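Local structure of glyoxylate-induced Protein (Pseudomonas aeruginosa, 1SQ4) at residues N89-L94 with K143-V148; S185-D190 with D265-M270. The protein is a two-barrel cupin of unestablished function that may act as a ureidoglycine aminohydrolase. One frame throughout, in Å; residues are numbered along the deposited sequence.

Contact 1 (N89-L94 with K143-V148)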
loop_
_atom_site.group_PDB
_atom_site.type_symbol
_atom_site.label_atom_id
_atom_site.label_comp_id
_atom_site.label_asym_id
_atom_site.label_seq_id
_atom_site.Cartn_x
_atom_site.Cartn_y
_atom_site.Cartn_z
ATOM N N ASN A 89 6.186 -15.517 -41.148
ATOM C CA ASN A 89 7.349 -15.185 -40.331
ATOM C C ASN A 89 7.322 -15.864 -38.971
ATOM O O ASN A 89 8.273 -15.766 -38.195
ATOM C CB ASN A 89 7.455 -13.678 -40.124
ATOM C CG ASN A 89 7.667 -12.935 -41.407
ATOM O OD1 ASN A 89 6.737 -12.338 -41.954
ATOM N ND2 ASN A 89 8.895 -12.975 -41.913
ATOM N N ALA A 90 6.237 -16.564 -38.683
ATOM C CA ALA A 90 6.117 -17.242 -37.408
ATOM C C ALA A 90 6.955 -18.516 -37.307
ATOM O O ALA A 90 6.898 -19.393 -38.172
ATOM C CB ALA A 90 4.654 -17.570 -37.135
ATOM N N GLU A 91 7.754 -18.605 -36.251
ATOM C CA GLU A 91 8.552 -19.800 -36.012
ATOM C C GLU A 91 7.821 -20.457 -34.847
ATOM O O GLU A 91 7.045 -19.793 -34.158
ATOM C CB GLU A 91 9.986 -19.430 -35.629
ATOM C CG GLU A 91 10.105 -18.632 -34.352
ATOM C CD GLU A 91 11.537 -18.213 -34.048
ATOM O OE1 GLU A 91 11.819 -16.999 -34.113
ATOM O OE2 GLU A 91 12.381 -19.093 -33.740
ATOM N N ALA A 92 8.042 -21.747 -34.623
ATOM C CA ALA A 92 7.348 -22.422 -33.535
ATOM C C ALA A 92 8.113 -23.554 -32.850
ATOM O O ALA A 92 9.179 -23.991 -33.292
ATOM C CB ALA A 92 6.000 -22.959 -34.035
ATOM N N VAL A 93 7.532 -24.007 -31.747
ATOM C CA VAL A 93 8.049 -25.114 -30.978
ATOM C C VAL A 93 6.819 -25.863 -30.474
ATOM O O VAL A 93 5.953 -25.286 -29.806
ATOM C CB VAL A 93 8.888 -24.649 -29.777
ATOM C CG1 VAL A 93 9.258 -25.843 -28.920
ATOM C CG2 VAL A 93 10.143 -23.945 -30.259
ATOM N N LEU A 94 6.728 -27.138 -30.826
ATOM C CA LEU A 94 5.611 -27.973 -30.404
ATOM C C LEU A 94 6.113 -28.900 -29.315
ATOM O O LEU A 94 7.166 -29.532 -29.449
ATOM C CB LEU A 94 5.071 -28.785 -31.589
ATOM C CG LEU A 94 3.810 -28.328 -32.338
ATOM C CD1 LEU A 94 3.846 -26.849 -32.637
ATOM C CD2 LEU A 94 3.684 -29.127 -33.621
ATOM N N LYS A 143 6.614 -17.105 -32.352
ATOM C CA LYS A 143 7.382 -15.869 -32.353
ATOM C C LYS A 143 7.801 -15.512 -33.760
ATOM O O LYS A 143 8.070 -16.386 -34.579
ATOM C CB LYS A 143 8.649 -15.994 -31.509
ATOM C CG LYS A 143 9.587 -14.782 -31.592
ATOM C CD LYS A 143 10.950 -15.142 -31.018
ATOM C CE LYS A 143 11.933 -13.968 -30.923
ATOM N NZ LYS A 143 12.097 -13.156 -32.156
ATOM N N HIS A 144 7.854 -14.225 -34.048
ATOM C CA HIS A 144 8.297 -13.823 -35.357
ATOM C C HIS A 144 9.812 -13.972 -35.330
ATOM O O HIS A 144 10.502 -13.398 -34.476
ATOM C CB HIS A 144 7.891 -12.377 -35.642
ATOM C CG HIS A 144 6.447 -12.216 -36.006
ATOM N ND1 HIS A 144 5.782 -11.013 -35.878
ATOM C CD2 HIS A 144 5.550 -13.085 -36.522
ATOM C CE1 HIS A 144 4.540 -11.151 -36.300
ATOM N NE2 HIS A 144 4.369 -12.398 -36.697
ATOM N N TYR A 145 10.317 -14.773 -36.257
ATOM C CA TYR A 145 11.741 -15.026 -36.365
ATOM C C TYR A 145 12.462 -13.787 -36.856
ATOM O O TYR A 145 11.960 -13.065 -37.711
ATOM C CB TYR A 145 11.989 -16.191 -37.329
ATOM C CG TYR A 145 13.458 -16.493 -37.535
ATOM C CD1 TYR A 145 14.113 -16.108 -38.705
ATOM C CD2 TYR A 145 14.214 -17.125 -36.533
ATOM C CE1 TYR A 145 15.473 -16.337 -38.874
ATOM C CE2 TYR A 145 15.583 -17.354 -36.703
ATOM C CZ TYR A 145 16.197 -16.950 -37.878
ATOM O OH TYR A 145 17.540 -17.122 -38.049
ATOM N N GLN A 146 13.641 -13.534 -36.306
ATOM C CA GLN A 146 14.405 -12.376 -36.726
ATOM C C GLN A 146 15.568 -12.808 -37.605
ATOM O O GLN A 146 16.515 -13.447 -37.141
ATOM C CB GLN A 146 14.914 -11.605 -35.522
ATOM C CG GLN A 146 15.650 -10.344 -35.900
ATOM C CD GLN A 146 15.908 -9.459 -34.705
ATOM O OE1 GLN A 146 16.567 -8.415 -34.820
ATOM N NE2 GLN A 146 15.388 -9.866 -33.540
ATOM N N LYS A 147 15.467 -12.463 -38.884
ATOM C CA LYS A 147 16.479 -12.798 -39.868
ATOM C C LYS A 147 17.653 -11.852 -39.774
ATOM O O LYS A 147 17.482 -10.639 -39.669
ATOM C CB LYS A 147 15.906 -12.703 -41.283
ATOM C CG LYS A 147 16.910 -13.021 -42.386
ATOM C CD LYS A 147 17.224 -14.510 -42.409
ATOM C CE LYS A 147 18.393 -14.820 -43.332
ATOM N NZ LYS A 147 19.634 -14.126 -42.882
ATOM N N VAL A 148 18.852 -12.412 -39.808
ATOM C CA VAL A 148 20.043 -11.594 -39.788
ATOM C C VAL A 148 20.927 -12.013 -40.954
ATOM O O VAL A 148 21.232 -13.195 -41.136
ATOM C CB VAL A 148 20.810 -11.704 -38.433
ATOM C CG1 VAL A 148 20.876 -13.144 -37.974
ATOM C CG2 VAL A 148 22.207 -11.123 -38.590
#
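Glu91 and Lys143 face each other as an antiparallel hydrogen-bonded pair. Glu91 N donates to Lys143 O at 2.8 Å in an almost straight bond (173° at the hydrogen), while the return bond from Lys143 N to Glu91 O is longer, at 3.3 Å. Tyr145 N continues the pattern just past the end of its strand, reaching Asn89 O at 3.0 Å. Between these bonds Ala90 and His144 form a non-hydrogen-bonded pair, where CA-H...O contacts run both ways: Ala90 CA to Lys143 O and His144 CA to Asn89 O.

Van der Waals contact centres on Glu91. Its CG sits between the backbone N and the carbonyl carbon (chi1 62°), close against Lys143 O. The side chain crosses that of Tyr145 at about a right angle, bringing Glu91 CD to the edge of the ring, 3.8 Å from Tyr145 CD2, with carboxylate and ring planes 64° apart. Lys143 CD lies 3.7 Å from Glu91 OE1.

Polar and charged groups complete the contact. Lys143 NZ donates to His144 O at 2.8 Å; salt-bridged to Asp190 OD2 and 4.3 Å from Glu91 OE1, it probably eases the crowding of the two acids. His144 NE2 is hydrogen-bonded to Asp87, ND1 to Thr273 O of a second subunit. The pair ends two adjacent antiparallel strands, 90-98 and 136-144, of the N-terminal cupin beta-barrel.

Contact 2 (S185-D190 with D265-M270)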
loop_
_atom_site.group_PDB
_atom_site.type_symbol
_atom_site.label_atom_id
_atom_site.label_comp_id
_atom_site.label_asym_id
_atom_site.label_seq_id
_atom_site.Cartn_x
_atom_site.Cartn_y
_atom_site.Cartn_z
ATOM N N SER A 185 25.629 -21.873 -28.993
ATOM C CA SER A 185 26.437 -21.100 -29.916
ATOM C C SER A 185 25.801 -20.965 -31.285
ATOM O O SER A 185 26.275 -20.185 -32.111
ATOM C CB SER A 185 27.818 -21.739 -30.048
ATOM O OG SER A 185 27.718 -23.034 -30.613
ATOM N N ASP A 186 24.730 -21.721 -31.515
ATOM C CA ASP A 186 24.025 -21.694 -32.792
ATOM C C ASP A 186 23.281 -20.370 -32.957
ATOM O O ASP A 186 22.141 -20.217 -32.525
ATOM C CB ASP A 186 23.050 -22.869 -32.877
ATOM C CG ASP A 186 22.473 -23.043 -34.263
ATOM O OD1 ASP A 186 21.712 -24.012 -34.471
ATOM O OD2 ASP A 186 22.774 -22.217 -35.151
HETATM N N MSE A 187 23.947 -19.422 -33.597
HETATM C CA MSE A 187 23.403 -18.103 -33.806
HETATM C C MSE A 187 22.227 -18.046 -34.767
HETATM O O MSE A 187 21.663 -16.986 -34.992
HETATM C CB MSE A 187 24.516 -17.168 -34.275
HETATM C CG MSE A 187 24.657 -15.928 -33.412
HETATM SE SE MSE A 187 24.882 -16.320 -31.510
HETATM C CE MSE A 187 26.770 -15.902 -31.391
ATOM N N ARG A 188 21.855 -19.185 -35.335
ATOM C CA ARG A 188 20.734 -19.228 -36.261
ATOM C C ARG A 188 19.425 -19.149 -35.486
ATOM O O ARG A 188 18.426 -18.648 -35.995
ATOM C CB ARG A 188 20.780 -20.512 -37.080
ATOM C CG ARG A 188 21.950 -20.587 -38.045
ATOM C CD ARG A 188 21.870 -21.868 -38.869
ATOM N NE ARG A 188 22.008 -23.042 -38.010
ATOM C CZ ARG A 188 21.652 -24.275 -38.349
ATOM N NH1 ARG A 188 21.124 -24.518 -39.544
ATOM N NH2 ARG A 188 21.824 -25.266 -37.482
ATOM N N HIS A 189 19.426 -19.647 -34.254
ATOM C CA HIS A 189 18.231 -19.594 -33.429
ATOM C C HIS A 189 18.166 -18.306 -32.665
ATOM O O HIS A 189 19.152 -17.879 -32.056
ATOM C CB HIS A 189 18.191 -20.728 -32.424
ATOM C CG HIS A 189 17.612 -21.982 -32.968
ATOM N ND1 HIS A 189 18.386 -22.981 -33.511
ATOM C CD2 HIS A 189 16.328 -22.383 -33.111
ATOM C CE1 HIS A 189 17.605 -23.941 -33.966
ATOM N NE2 HIS A 189 16.348 -23.600 -33.736
ATOM N N ASP A 190 16.989 -17.693 -32.680
ATOM C CA ASP A 190 16.796 -16.441 -31.972
ATOM C C ASP A 190 15.886 -16.637 -30.767
ATOM O O ASP A 190 15.404 -15.680 -30.166
ATOM C CB ASP A 190 16.251 -15.371 -32.932
ATOM C CG ASP A 190 14.820 -15.626 -33.371
ATOM O OD1 ASP A 190 14.344 -16.777 -33.302
ATOM O OD2 ASP A 190 14.168 -14.655 -33.812
ATOM N N ASP A 265 13.777 -15.104 -25.886
ATOM C CA ASP A 265 14.379 -14.677 -27.145
ATOM C C ASP A 265 15.834 -14.312 -26.864
ATOM O O ASP A 265 16.129 -13.653 -25.867
ATOM C CB ASP A 265 13.621 -13.480 -27.730
ATOM C CG ASP A 265 13.491 -12.327 -26.752
ATOM O OD1 ASP A 265 12.816 -12.491 -25.708
ATOM O OD2 ASP A 265 14.062 -11.245 -27.027
ATOM N N VAL A 266 16.733 -14.739 -27.753
ATOM C CA VAL A 266 18.162 -14.514 -27.580
ATOM C C VAL A 266 18.966 -14.375 -28.871
ATOM O O VAL A 266 18.423 -14.407 -29.970
ATOM C CB VAL A 266 18.777 -15.676 -26.795
ATOM C CG1 VAL A 266 18.248 -15.687 -25.363
ATOM C CG2 VAL A 266 18.436 -16.986 -27.490
ATOM N N ASN A 267 20.278 -14.231 -28.709
ATOM C CA ASN A 267 21.220 -14.105 -29.816
ATOM C C ASN A 267 20.883 -13.025 -30.818
ATOM O O ASN A 267 21.190 -13.154 -32.002
ATOM C CB ASN A 267 21.356 -15.434 -30.544
ATOM C CG ASN A 267 21.700 -16.557 -29.618
ATOM O OD1 ASN A 267 22.273 -16.341 -28.562
ATOM N ND2 ASN A 267 21.355 -17.770 -30.007
ATOM N N ARG A 268 20.256 -11.951 -30.356
ATOM C CA ARG A 268 19.913 -10.870 -31.267
ATOM C C ARG A 268 20.055 -9.512 -30.581
ATOM O O ARG A 268 20.153 -9.444 -29.361
ATOM C CB ARG A 268 18.493 -11.080 -31.774
ATOM C CG ARG A 268 18.330 -10.759 -33.236
ATOM C CD ARG A 268 18.205 -12.011 -34.139
ATOM N NE ARG A 268 19.264 -12.986 -33.935
ATOM C CZ ARG A 268 19.393 -14.120 -34.622
ATOM N NH1 ARG A 268 20.393 -14.945 -34.339
ATOM N NH2 ARG A 268 18.545 -14.433 -35.592
ATOM N N HIS A 269 20.103 -8.438 -31.360
ATOM C CA HIS A 269 20.225 -7.099 -30.788
ATOM C C HIS A 269 18.907 -6.741 -30.128
ATOM O O HIS A 269 17.876 -7.324 -30.451
ATOM C CB HIS A 269 20.504 -6.043 -31.866
ATOM C CG HIS A 269 21.955 -5.760 -32.093
ATOM N ND1 HIS A 269 22.800 -5.321 -31.099
ATOM C CD2 HIS A 269 22.710 -5.842 -33.216
ATOM C CE1 HIS A 269 24.013 -5.144 -31.594
ATOM N NE2 HIS A 269 23.983 -5.456 -32.878
HETATM N N MSE A 270 18.939 -5.768 -29.219
HETATM C CA MSE A 270 17.731 -5.314 -28.531
HETATM C C MSE A 270 16.944 -4.369 -29.444
HETATM O O MSE A 270 17.515 -3.458 -30.033
HETATM C CB MSE A 270 18.104 -4.591 -27.238
HETATM C CG MSE A 270 18.714 -5.483 -26.175
HETATM SE SE MSE A 270 17.500 -6.868 -25.543
HETATM C CE MSE A 270 18.144 -8.327 -26.629
#
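Asn267 and His189 meet where side chain binds backbone: Asn267 ND2 donates to His189 O at 3.0 Å, with that oxygen tilted 19° from the amide plane. This belongs to the close-set half of the contact. Beside it, Val266 N reaches Asp190 O at 2.9 Å, approaching from above the carbonyl plane. Arg268 bends at chi2 and chi3 and folds back on its own segment. There NE, 2.7 Å from Asn267 O, and NH1 both grip that oxygen from the same face of its plane, which limits the rotation of the guanidinium. Asp190 CB lies over one face of this group, 3.6 Å from Arg268 NH2, and Met187 O lies at its edge, accepting from NH1 in a bond whose modelled length is doubtful. A thiocyanate ion, probably from crystallisation, lies near Arg268.

The looser half is only partly buried. Met187, modelled as selenomethionine, crosses the Asn267 side chain obliquely, with SE 3.7 Å from Asn267 CG, and also packs on Leu46 of a third subunit. Asp186 opens a type I turn and, through an Asx turn, accepts from Arg188 N at OD2; that oxygen also takes Arg188 NE at 3.1 Å in a salt bridge, and Arg188 has Glu155 as a second partner.

No helix is involved: the loop leading into strand 191-198 is tied to the chain leaving its antiparallel neighbour, strand 258-265, with His192 of the former touching Val266 and Asn267.

Contacts 1 and 2 follow one another along the chain, the first closing before the second opens, yet their centres are only 11 Å apart, on the same side of the chain's centre. Contact 1 belongs to the six-stranded sheet of the first cupin barrel; contact 2 lies at the ends of strands 191-198 and 258-265, in a sheet that forms part of the second barrel. Segment 143-148 touches both segments of contact 2: Tyr145 OH and Arg188 O form a probable hydrogen bond at 2.7 Å, and Gln146 O accepts from Arg268 NH2. Val148 CG1 packs 3.6 Å from Arg268 NH2. The two contacts therefore meet where the first and second cupin barrels of this chain abut.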